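Local coordinates for uncharacterized protein BF1531 (Bacteroides fragilis, PDB 3SLR), which is of uncharacterised function but pairs an FkbH-type N-terminal domain with a magnesium-binding phosphatase domain and is probably a hydrolase acting on ester bonds, at residues S207-D212 / T369-E374; K222-L227 / D329-L334; A276-N281 / D315-I320; W310-D315 / R341-E346. One frame throughout, in Å; residues are numbered along the deposited sequence. Where two conformers were deposited one is given.

Contact 1 (S207-D212 / T369-E374); sequences SSRTID and TLNLFE
The side-chain amide of N371 is the polar hub between helix 203-217 and the loop after helix 363-368. Its ND2 donates two hydrogen bonds, both in the plane of the amide. One runs almost straight to D212 OD2 (2.9 Å, N-H...O 177°) and meets that oxygen from above the carboxylate plane. The other reaches E374 OE1 at 3.0 Å on the lone pair anti to its partner oxygen. A type I turn from N371 to E374, together with the bend of E374 at chi2 (63°), folds this carboxylate back onto the amide. ND2 thus sits between two acid groups and probably eases their repulsion.

Stacking supplies the second element. The R209 chain, bent at chi2 and chi3, lays its guanidinium almost parallel to the amide, 15° apart, with N371 CG 3.4 Å above the guanidinium plane near its rim. Lesser packing sets E374 CG against D212 O at 3.5 Å.

Water also bridges the gap: water 2 lies 2.8 Å from both D212 OD1 and L370 O and can donate to either.

D212 OD1 is further held by a salt bridge to R47, just beyond helix 34-46, against which S208 and I211 pack. R209 touches I176 of helix 173-180, while F373 turns to W264 and L268 of helix 255-270, so the contact joins the FkbH-type domain to the chain leaving the phosphatase domain.

Contact 2 (K222-L227 / D329-L334); sequences KKCLIL and DSMVFL
L334 and L227 run alongside each other with their ends in the same direction, L334 CD1 4.0 Å from L227 CD2, whereas L225 crosses L334 obliquely and brings its own CD1 to 3.6 Å from L334 CD1. L225 has CG anti to the backbone N (chi1 175°), turning that methyl toward the neighbouring strand and V332. On the reverse face I226 crosses F333 obliquely: I226 CG2 touches F333 CD1 at 3.7 Å, while I226 CD1 reaches SE of selenomethionine M331. Strands 224-227 and 331-334 are neighbours in the four-stranded parallel sheet of the HAD-type phosphatase domain, the latter at an edge. Helix 313-324 packs on the face bearing C224, I226, M331 and F333; helix 255-270 packs on the other. In the ladder C224 O accepts from V332 N, V332 O from I226 N (2.7 Å) and I226 O from L334 N, the last two nearly along the C=O axis. Before the strands, K223 N bonds in plane to S330 O at 2.8 Å. K222 bends at chi2, crosses V332 at about a right angle and sends NZ to M331 O (2.9 Å), 48° above the carbonyl plane. NZ also bonds T352 OG1 and, weakly, D329 O.

Contact 3 (A276-N281 / D315-I320); sequences AVCSKN and DNIRTI
Strand 276-280 and helix 315-320 run almost antiparallel, 159° between their directions and 9.2 Å between their axes at closest approach, with no hydrogen bond made directly from one to the other. C278 and I320 carry the packing. SG of C278 stands anti to its backbone N (chi1 -173°), which points it up at the helix, where it rests on N316 CB at 3.6 Å and lies 4.2 Å from I317 CG1. One turn further along, I320 lays its two branches along the strand: CG2 sits over A276 CB at 4.0 Å, and CD1 reaches past it to V277 O (3.8 Å) and the C278 CB. N316 offers only its CB to the cysteine; its amide ND2 is bonded to N309 OD1 and has a weak bond to water 3, which may in turn bond weakly to S279 O. On another side of the helix, in one of the two conformers of R318, its NH1 forms a salt bridge with D315 OD1 at 2.5 Å. Helix 313-324 connects the two edge strands, 305-309 and 331-334, in a beta-alpha-beta crossover. It passes over both inner strands, 274-280 and 224-227, with I320 also touching V305 and V307 and I317 reaching I226.

Contact 4 (W310-D315 / R341-E346); sequences WENKAD and RNMVRE
In this HAD-type domain the start of helix 313-324 packs against helix 338-347, the helix that follows the aspartate-bearing end of strand 331-334. R341 opens the segment and faces elsewhere: NH1 bonds D335 O, beside the metal site, and NH2 forms a salt bridge with E355. M343, a selenomethionine, is the main touching residue. Its chain is bent at chi2 and chi3, and with chi1 at 93°, away from the staggered positions, the selenium is swung onto A314, 3.7 Å from A314 CB and 3.8 Å from A314 N; its terminal CE methyl lies over N312 CB at 4.3 Å. V344 comes next, opposite A314, and here the backbones close to 5.3 Å between A314 CA and V344 CA, consistent with the small alanine side chain. V344 CG2 touches K313 CB at 4.1 Å and also meets the F333 ring. R345 turns outward and, like R341, holds E355. Across from V344, K313 offers only the root of its side chain. Beyond CG the chain is extended, carrying NZ away to a salt bridge with D335, a bond to C278 O and a weak one to D228, a magnesium ligand; this is consistent with the motif III lysine of HAD phosphatases, and the charge probably tempers the acidic cluster. The helix start itself is capped by N312: OD1 accepts from D315 N at 2.8 Å, the donor standing 36° above the side-chain carbonyl plane, while N312 ND2 returns a weak bond to D315 OD2.

Overall arrangement
Contacts 2, 3 and 4 belong to the phosphatase domain and are buried, whereas contact 1 is a surface junction between domains. The chemistry follows: contact 1 relies on amide, carboxylate, guanidinium and water, contact 2 on a backbone ladder with apolar faces, and contacts 3 and 4 on aliphatic, sulfur and selenium packing. Contacts 2 and 3 meet in one sheet, L227 N bonding A276 O. Contacts 3 and 4 share D315 and helix 313-324, and I317 CD1 of contact 3 packs on V344 CG1 of contact 4. The F333 ring joins contact 2 to contact 4. F373 packs on K222, V332 and L225, linking contact 1 to the sheet.

Contact 1 (S207-D212 / T369-E374)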
# COMPACT_ATOMS: atom_id res chain seq x y z
N SER A 207 1.16 7.10 6.76
CA SER A 207 -0.20 7.19 7.28
C SER A 207 -1.19 6.60 6.27
O SER A 207 -2.13 5.91 6.65
CB SER A 207 -0.59 8.63 7.66
OG SER A 207 -0.43 9.55 6.59
N SER A 208 -0.97 6.86 4.99
CA SER A 208 -1.89 6.37 3.98
C SER A 208 -1.86 4.84 3.96
O SER A 208 -2.90 4.20 3.93
CB SER A 208 -1.55 6.96 2.61
OG SER A 208 -2.50 6.54 1.64
N ARG A 209 -0.67 4.27 3.98
CA ARG A 209 -0.51 2.81 3.98
C ARG A 209 -1.03 2.16 5.26
O ARG A 209 -1.39 0.98 5.26
CB ARG A 209 0.96 2.44 3.76
CG ARG A 209 1.47 2.76 2.34
CD ARG A 209 0.86 1.83 1.30
NE ARG A 209 1.20 0.43 1.60
CZ ARG A 209 2.09 -0.29 0.94
NH1 ARG A 209 2.76 0.22 -0.10
NH2 ARG A 209 2.32 -1.55 1.31
N THR A 210 -1.04 2.91 6.36
CA THR A 210 -1.57 2.40 7.62
C THR A 210 -3.09 2.40 7.57
O THR A 210 -3.73 1.41 7.92
CB THR A 210 -1.08 3.24 8.80
OG1 THR A 210 0.35 3.24 8.80
CG2 THR A 210 -1.57 2.69 10.13
N ILE A 211 -3.65 3.50 7.10
CA ILE A 211 -5.10 3.59 7.00
C ILE A 211 -5.65 2.63 5.94
O ILE A 211 -6.76 2.12 6.09
CB ILE A 211 -5.59 5.04 6.77
CG1 ILE A 211 -5.27 5.93 7.99
CG2 ILE A 211 -7.11 5.06 6.47
CD1 ILE A 211 -5.86 5.44 9.34
N ASP A 212 -4.87 2.35 4.88
CA ASP A 212 -5.32 1.40 3.86
C ASP A 212 -5.66 0.08 4.54
O ASP A 212 -6.63 -0.59 4.16
CB ASP A 212 -4.23 1.11 2.80
CG ASP A 212 -3.93 2.28 1.88
OD1 ASP A 212 -4.77 3.20 1.74
OD2 ASP A 212 -2.82 2.28 1.29
N THR A 369 2.83 3.68 -5.94
CA THR A 369 2.80 4.70 -4.88
C THR A 369 1.41 4.87 -4.26
O THR A 369 1.27 5.48 -3.20
CB THR A 369 3.25 6.11 -5.38
OG1 THR A 369 2.23 6.68 -6.20
CG2 THR A 369 4.57 6.04 -6.18
N LEU A 370 0.40 4.34 -4.93
CA LEU A 370 -0.99 4.52 -4.50
C LEU A 370 -1.56 3.36 -3.66
O LEU A 370 -2.59 3.52 -2.99
CB LEU A 370 -1.87 4.75 -5.73
CG LEU A 370 -1.46 5.89 -6.66
CD1 LEU A 370 -2.43 5.99 -7.84
CD2 LEU A 370 -1.39 7.20 -5.92
N ASN A 371 -0.90 2.20 -3.72
CA ASN A 371 -1.37 1.00 -3.01
C ASN A 371 -2.88 0.79 -3.17
O ASN A 371 -3.62 0.79 -2.20
CB ASN A 371 -1.02 1.09 -1.53
CG ASN A 371 -1.17 -0.25 -0.81
OD1 ASN A 371 -0.71 -1.28 -1.30
ND2 ASN A 371 -1.82 -0.23 0.35
N LEU A 372 -3.32 0.62 -4.41
CA LEU A 372 -4.75 0.65 -4.71
C LEU A 372 -5.52 -0.56 -4.19
O LEU A 372 -6.74 -0.49 -3.95
CB LEU A 372 -4.95 0.75 -6.22
CG LEU A 372 -4.47 2.05 -6.88
CD1 LEU A 372 -4.26 1.85 -8.38
CD2 LEU A 372 -5.43 3.17 -6.62
N PHE A 373 -4.83 -1.68 -4.05
CA PHE A 373 -5.50 -2.95 -3.81
C PHE A 373 -5.18 -3.65 -2.49
O PHE A 373 -5.15 -4.88 -2.42
CB PHE A 373 -5.31 -3.88 -5.01
CG PHE A 373 -6.00 -3.39 -6.26
CD1 PHE A 373 -7.36 -3.56 -6.42
CD2 PHE A 373 -5.29 -2.71 -7.23
CE1 PHE A 373 -8.01 -3.09 -7.56
CE2 PHE A 373 -5.93 -2.23 -8.38
CZ PHE A 373 -7.28 -2.42 -8.54
N GLU A 374 -4.96 -2.85 -1.44
CA GLU A 374 -4.89 -3.39 -0.09
C GLU A 374 -6.10 -4.26 0.13
O GLU A 374 -7.19 -3.94 -0.33
CB GLU A 374 -4.90 -2.27 0.94
CG GLU A 374 -4.57 -2.75 2.35
CD GLU A 374 -3.14 -3.30 2.43
OE1 GLU A 374 -2.18 -2.56 2.14
OE2 GLU A 374 -2.98 -4.49 2.78
O HOH W 1 -1.88 4.29 0.29
O HOH W 2 -4.60 3.34 -1.06

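Contact 2 (K222-L227 / D329-L334)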
# COMPACT_ATOMS: atom_id res chain seq x y z
N LYS A 222 -10.80 -2.08 -2.67
CA LYS A 222 -11.13 -2.10 -4.10
C LYS A 222 -11.37 -3.52 -4.60
O LYS A 222 -10.69 -4.45 -4.19
CB LYS A 222 -10.05 -1.42 -4.93
CG LYS A 222 -9.85 0.05 -4.57
CD LYS A 222 -11.17 0.83 -4.65
CE LYS A 222 -10.96 2.34 -4.70
NZ LYS A 222 -12.19 3.10 -5.17
N LYS A 223 -12.33 -3.66 -5.50
CA LYS A 223 -12.76 -4.97 -5.97
C LYS A 223 -12.69 -5.08 -7.49
O LYS A 223 -12.83 -6.17 -8.04
CB LYS A 223 -14.20 -5.24 -5.52
CG LYS A 223 -14.34 -5.47 -4.03
CD LYS A 223 -15.80 -5.67 -3.66
CE LYS A 223 -16.28 -4.52 -2.80
NZ LYS A 223 -15.38 -4.28 -1.65
N CYS A 224 -12.48 -3.95 -8.16
CA CYS A 224 -12.60 -3.89 -9.61
C CYS A 224 -11.68 -2.84 -10.23
O CYS A 224 -11.57 -1.73 -9.72
CB CYS A 224 -14.06 -3.60 -9.99
SG CYS A 224 -14.36 -3.24 -11.74
N LEU A 225 -11.03 -3.23 -11.32
CA LEU A 225 -10.19 -2.33 -12.11
C LEU A 225 -10.80 -2.18 -13.51
O LEU A 225 -11.03 -3.17 -14.20
CB LEU A 225 -8.76 -2.89 -12.21
CG LEU A 225 -7.79 -2.11 -13.11
CD1 LEU A 225 -7.58 -0.71 -12.56
CD2 LEU A 225 -6.44 -2.83 -13.27
N ILE A 226 -11.07 -0.93 -13.91
CA ILE A 226 -11.63 -0.63 -15.23
C ILE A 226 -10.54 -0.00 -16.08
O ILE A 226 -9.91 0.97 -15.68
CB ILE A 226 -12.80 0.37 -15.13
CG1 ILE A 226 -13.87 -0.18 -14.20
CG2 ILE A 226 -13.38 0.68 -16.53
CD1 ILE A 226 -14.89 0.87 -13.77
N LEU A 227 -10.33 -0.56 -17.27
CA LEU A 227 -9.23 -0.16 -18.13
C LEU A 227 -9.68 0.48 -19.43
O LEU A 227 -10.53 -0.05 -20.13
CB LEU A 227 -8.38 -1.38 -18.49
CG LEU A 227 -7.75 -2.12 -17.30
CD1 LEU A 227 -7.29 -3.52 -17.72
CD2 LEU A 227 -6.59 -1.30 -16.72
N ASP A 329 -17.40 3.07 -5.16
CA ASP A 329 -16.24 3.29 -4.30
C ASP A 329 -15.35 2.05 -4.15
O ASP A 329 -14.36 2.09 -3.42
CB ASP A 329 -16.65 3.88 -2.95
CG ASP A 329 -17.66 3.01 -2.20
OD1 ASP A 329 -18.45 2.28 -2.84
OD2 ASP A 329 -17.68 3.08 -0.95
N SER A 330 -15.69 0.97 -4.84
CA SER A 330 -14.83 -0.21 -4.87
C SER A 330 -14.12 -0.31 -6.22
O SER A 330 -13.49 -1.33 -6.51
CB SER A 330 -15.61 -1.49 -4.58
OG SER A 330 -16.32 -1.93 -5.73
N MSE A 331 -14.23 0.74 -7.03
CA MSE A 331 -13.71 0.72 -8.41
C MSE A 331 -12.52 1.64 -8.63
O MSE A 331 -12.45 2.73 -8.06
CB MSE A 331 -14.81 1.10 -9.40
CG MSE A 331 -15.90 0.08 -9.50
SE MSE A 331 -17.41 0.72 -10.57
CE MSE A 331 -18.09 -1.06 -10.96
N VAL A 332 -11.61 1.18 -9.49
CA VAL A 332 -10.47 1.97 -9.94
C VAL A 332 -10.54 2.07 -11.46
O VAL A 332 -10.76 1.08 -12.13
CB VAL A 332 -9.14 1.28 -9.57
CG1 VAL A 332 -7.96 2.09 -10.09
CG2 VAL A 332 -9.03 1.11 -8.07
N PHE A 333 -10.39 3.28 -12.00
CA PHE A 333 -10.44 3.49 -13.44
C PHE A 333 -9.12 4.07 -13.95
O PHE A 333 -8.69 5.12 -13.48
CB PHE A 333 -11.61 4.44 -13.76
CG PHE A 333 -11.65 4.91 -15.20
CD1 PHE A 333 -11.75 4.00 -16.25
CD2 PHE A 333 -11.64 6.27 -15.49
CE1 PHE A 333 -11.81 4.44 -17.57
CE2 PHE A 333 -11.71 6.71 -16.81
CZ PHE A 333 -11.79 5.81 -17.84
N LEU A 334 -8.51 3.38 -14.91
CA LEU A 334 -7.25 3.80 -15.52
C LEU A 334 -7.42 4.21 -16.98
O LEU A 334 -7.87 3.42 -17.81
CB LEU A 334 -6.21 2.68 -15.43
CG LEU A 334 -5.82 2.24 -14.02
CD1 LEU A 334 -4.82 1.09 -14.10
CD2 LEU A 334 -5.24 3.40 -13.23

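Contact 3 (A276-N281 / D315-I320)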
# COMPACT_ATOMS: atom_id res chain seq x y z
N ALA A 276 -12.60 -4.90 -15.97
CA ALA A 276 -13.56 -4.46 -16.96
C ALA A 276 -12.86 -3.54 -17.96
O ALA A 276 -11.85 -2.92 -17.63
CB ALA A 276 -14.71 -3.71 -16.28
N VAL A 277 -13.40 -3.45 -19.17
CA VAL A 277 -12.88 -2.52 -20.16
C VAL A 277 -13.91 -1.42 -20.42
O VAL A 277 -15.11 -1.68 -20.45
CB VAL A 277 -12.50 -3.25 -21.49
CG1 VAL A 277 -12.32 -2.25 -22.64
CG2 VAL A 277 -11.22 -4.07 -21.30
N CYS A 278 -13.43 -0.19 -20.56
CA CYS A 278 -14.28 0.94 -20.91
C CYS A 278 -13.54 1.82 -21.91
O CYS A 278 -12.62 2.55 -21.55
CB CYS A 278 -14.66 1.76 -19.66
SG CYS A 278 -15.90 3.07 -20.01
N SER A 279 -13.93 1.72 -23.17
CA SER A 279 -13.14 2.26 -24.27
C SER A 279 -14.01 2.96 -25.31
O SER A 279 -15.12 2.51 -25.60
CB SER A 279 -12.33 1.12 -24.91
OG SER A 279 -11.63 1.54 -26.07
N LYS A 280 -13.50 4.06 -25.85
CA LYS A 280 -14.11 4.74 -26.99
C LYS A 280 -13.64 4.02 -28.25
O LYS A 280 -12.57 4.32 -28.77
CB LYS A 280 -13.64 6.20 -27.03
CG LYS A 280 -14.73 7.27 -26.98
CD LYS A 280 -15.54 7.20 -25.71
CE LYS A 280 -16.28 8.51 -25.41
NZ LYS A 280 -15.39 9.65 -25.02
N ASN A 281 -14.42 3.04 -28.71
CA ASN A 281 -14.05 2.22 -29.86
C ASN A 281 -15.26 1.43 -30.34
O ASN A 281 -16.21 1.20 -29.58
CB ASN A 281 -12.94 1.22 -29.49
CG ASN A 281 -11.54 1.75 -29.75
OD1 ASN A 281 -10.68 1.74 -28.86
ND2 ASN A 281 -11.29 2.20 -30.97
N ASP A 315 -21.41 7.21 -18.28
CA ASP A 315 -22.57 6.35 -18.48
C ASP A 315 -22.15 4.89 -18.57
O ASP A 315 -22.79 4.01 -17.99
CB ASP A 315 -23.33 6.73 -19.77
CG ASP A 315 -24.14 8.02 -19.63
OD1 ASP A 315 -24.33 8.51 -18.50
OD2 ASP A 315 -24.60 8.53 -20.67
N ASN A 316 -21.06 4.64 -19.30
CA ASN A 316 -20.56 3.28 -19.45
C ASN A 316 -20.14 2.66 -18.12
O ASN A 316 -20.39 1.48 -17.87
CB ASN A 316 -19.42 3.23 -20.48
CG ASN A 316 -19.93 3.33 -21.91
OD1 ASN A 316 -21.09 3.00 -22.19
ND2 ASN A 316 -19.07 3.78 -22.82
N ILE A 317 -19.51 3.45 -17.26
CA ILE A 317 -19.13 2.95 -15.94
C ILE A 317 -20.35 2.63 -15.07
O ILE A 317 -20.34 1.67 -14.30
CB ILE A 317 -18.14 3.88 -15.24
CG1 ILE A 317 -16.80 3.84 -15.99
CG2 ILE A 317 -17.95 3.47 -13.77
CD1 ILE A 317 -15.80 4.87 -15.53
N ARG A 318 -21.41 3.42 -15.19
CA ARG A 318 -22.65 3.08 -14.51
C ARG A 318 -23.16 1.73 -15.00
O ARG A 318 -23.59 0.89 -14.20
CB ARG A 318 -23.70 4.18 -14.68
CG ARG A 318 -23.24 5.52 -14.13
CD ARG A 318 -24.32 6.58 -14.19
NE ARG A 318 -23.75 7.90 -13.90
CZ ARG A 318 -23.40 8.78 -14.83
NH1 ARG A 318 -23.58 8.50 -16.11
NH2 ARG A 318 -22.88 9.94 -14.47
N THR A 319 -23.08 1.50 -16.31
CA THR A 319 -23.50 0.23 -16.88
C THR A 319 -22.70 -0.92 -16.28
O THR A 319 -23.25 -1.93 -15.84
CB THR A 319 -23.37 0.23 -18.42
OG1 THR A 319 -24.29 1.20 -18.96
CG2 THR A 319 -23.69 -1.14 -18.99
N ILE A 320 -21.38 -0.74 -16.23
CA ILE A 320 -20.50 -1.73 -15.62
C ILE A 320 -20.86 -1.97 -14.15
O ILE A 320 -20.98 -3.12 -13.71
CB ILE A 320 -19.03 -1.30 -15.76
CG1 ILE A 320 -18.60 -1.39 -17.23
CG2 ILE A 320 -18.15 -2.17 -14.87
CD1 ILE A 320 -17.32 -0.65 -17.54
O HOH W 3 -16.65 4.86 -24.02

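Contact 4 (W310-D315 / R341-E346)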
# COMPACT_ATOMS: atom_id res chain seq x y z
N TRP A 310 -19.13 4.52 -28.36
CA TRP A 310 -18.77 5.92 -28.55
C TRP A 310 -19.49 6.84 -27.58
O TRP A 310 -19.45 8.07 -27.71
CB TRP A 310 -19.00 6.32 -30.01
CG TRP A 310 -18.18 5.46 -30.94
CD1 TRP A 310 -18.63 4.40 -31.69
CD2 TRP A 310 -16.78 5.58 -31.21
NE1 TRP A 310 -17.58 3.85 -32.40
CE2 TRP A 310 -16.44 4.56 -32.13
CE3 TRP A 310 -15.78 6.44 -30.76
CZ2 TRP A 310 -15.14 4.39 -32.61
CZ3 TRP A 310 -14.48 6.27 -31.24
CH2 TRP A 310 -14.18 5.25 -32.15
N GLU A 311 -20.11 6.24 -26.57
CA GLU A 311 -20.78 6.99 -25.52
C GLU A 311 -19.82 7.45 -24.43
O GLU A 311 -18.73 6.88 -24.27
CB GLU A 311 -21.90 6.14 -24.92
CG GLU A 311 -23.12 6.06 -25.82
CD GLU A 311 -23.70 7.43 -26.09
OE1 GLU A 311 -24.35 7.99 -25.17
OE2 GLU A 311 -23.48 7.97 -27.19
N ASN A 312 -20.22 8.47 -23.68
CA ASN A 312 -19.37 8.99 -22.61
C ASN A 312 -19.05 7.90 -21.59
O ASN A 312 -19.87 7.01 -21.34
CB ASN A 312 -20.02 10.20 -21.93
CG ASN A 312 -21.15 9.82 -21.00
OD1 ASN A 312 -20.93 9.46 -19.85
ND2 ASN A 312 -22.38 9.90 -21.50
N LYS A 313 -17.85 7.94 -21.03
CA LYS A 313 -17.42 6.85 -20.16
C LYS A 313 -18.16 6.83 -18.82
O LYS A 313 -18.33 5.77 -18.21
CB LYS A 313 -15.90 6.89 -19.99
CG LYS A 313 -15.19 6.67 -21.31
CD LYS A 313 -13.72 6.35 -21.11
CE LYS A 313 -13.09 5.96 -22.43
NZ LYS A 313 -11.83 5.21 -22.23
N ALA A 314 -18.64 7.98 -18.37
CA ALA A 314 -19.42 8.03 -17.13
C ALA A 314 -20.63 7.09 -17.21
O ALA A 314 -20.84 6.27 -16.31
CB ALA A 314 -19.86 9.45 -16.82
N ASP A 315 -21.41 7.21 -18.28
CA ASP A 315 -22.57 6.35 -18.48
C ASP A 315 -22.15 4.89 -18.57
O ASP A 315 -22.79 4.01 -17.99
CB ASP A 315 -23.33 6.73 -19.77
CG ASP A 315 -24.14 8.02 -19.63
OD1 ASP A 315 -24.33 8.51 -18.50
OD2 ASP A 315 -24.60 8.53 -20.67
N ARG A 341 -10.31 11.00 -17.67
CA ARG A 341 -10.14 10.89 -16.23
C ARG A 341 -10.96 11.93 -15.49
O ARG A 341 -11.66 11.61 -14.54
CB ARG A 341 -8.67 11.05 -15.83
CG ARG A 341 -7.77 9.97 -16.38
CD ARG A 341 -6.45 9.95 -15.63
NE ARG A 341 -5.65 11.15 -15.83
CZ ARG A 341 -4.64 11.24 -16.70
NH1 ARG A 341 -4.33 10.20 -17.46
NH2 ARG A 341 -3.95 12.36 -16.82
N ASN A 342 -10.84 13.18 -15.92
CA ASN A 342 -11.50 14.30 -15.25
C ASN A 342 -13.02 14.21 -15.30
O ASN A 342 -13.71 14.52 -14.33
CB ASN A 342 -11.03 15.63 -15.83
CG ASN A 342 -9.61 15.97 -15.41
OD1 ASN A 342 -8.96 15.22 -14.69
ND2 ASN A 342 -9.10 17.11 -15.88
N MSE A 343 -13.55 13.77 -16.43
CA MSE A 343 -14.99 13.64 -16.52
C MSE A 343 -15.52 12.47 -15.66
O MSE A 343 -16.57 12.60 -15.02
CB MSE A 343 -15.46 13.58 -17.97
CG MSE A 343 -15.60 12.20 -18.56
SE MSE A 343 -17.45 11.62 -18.51
CE MSE A 343 -18.31 13.16 -19.34
N VAL A 344 -14.81 11.34 -15.62
CA VAL A 344 -15.24 10.26 -14.74
C VAL A 344 -15.16 10.71 -13.27
O VAL A 344 -16.03 10.39 -12.46
CB VAL A 344 -14.46 8.94 -14.98
CG1 VAL A 344 -14.75 7.92 -13.89
CG2 VAL A 344 -14.81 8.36 -16.34
N ARG A 345 -14.11 11.46 -12.92
CA ARG A 345 -13.97 11.98 -11.56
C ARG A 345 -15.16 12.83 -11.15
O ARG A 345 -15.67 12.69 -10.04
CB ARG A 345 -12.73 12.84 -11.44
CG ARG A 345 -11.46 12.07 -11.40
CD ARG A 345 -10.39 12.85 -10.68
NE ARG A 345 -9.10 12.23 -10.90
CZ ARG A 345 -8.29 12.55 -11.90
NH1 ARG A 345 -8.63 13.52 -12.74
NH2 ARG A 345 -7.13 11.93 -12.05
N GLU A 346 -15.57 13.73 -12.03
CA GLU A 346 -16.63 14.67 -11.71
C GLU A 346 -18.00 14.01 -11.74
O GLU A 346 -18.85 14.31 -10.91
CB GLU A 346 -16.65 15.83 -12.70
CG GLU A 346 -15.34 16.57 -12.87
CD GLU A 346 -15.44 17.64 -13.94
OE1 GLU A 346 -16.55 18.19 -14.14
OE2 GLU A 346 -14.41 17.93 -14.60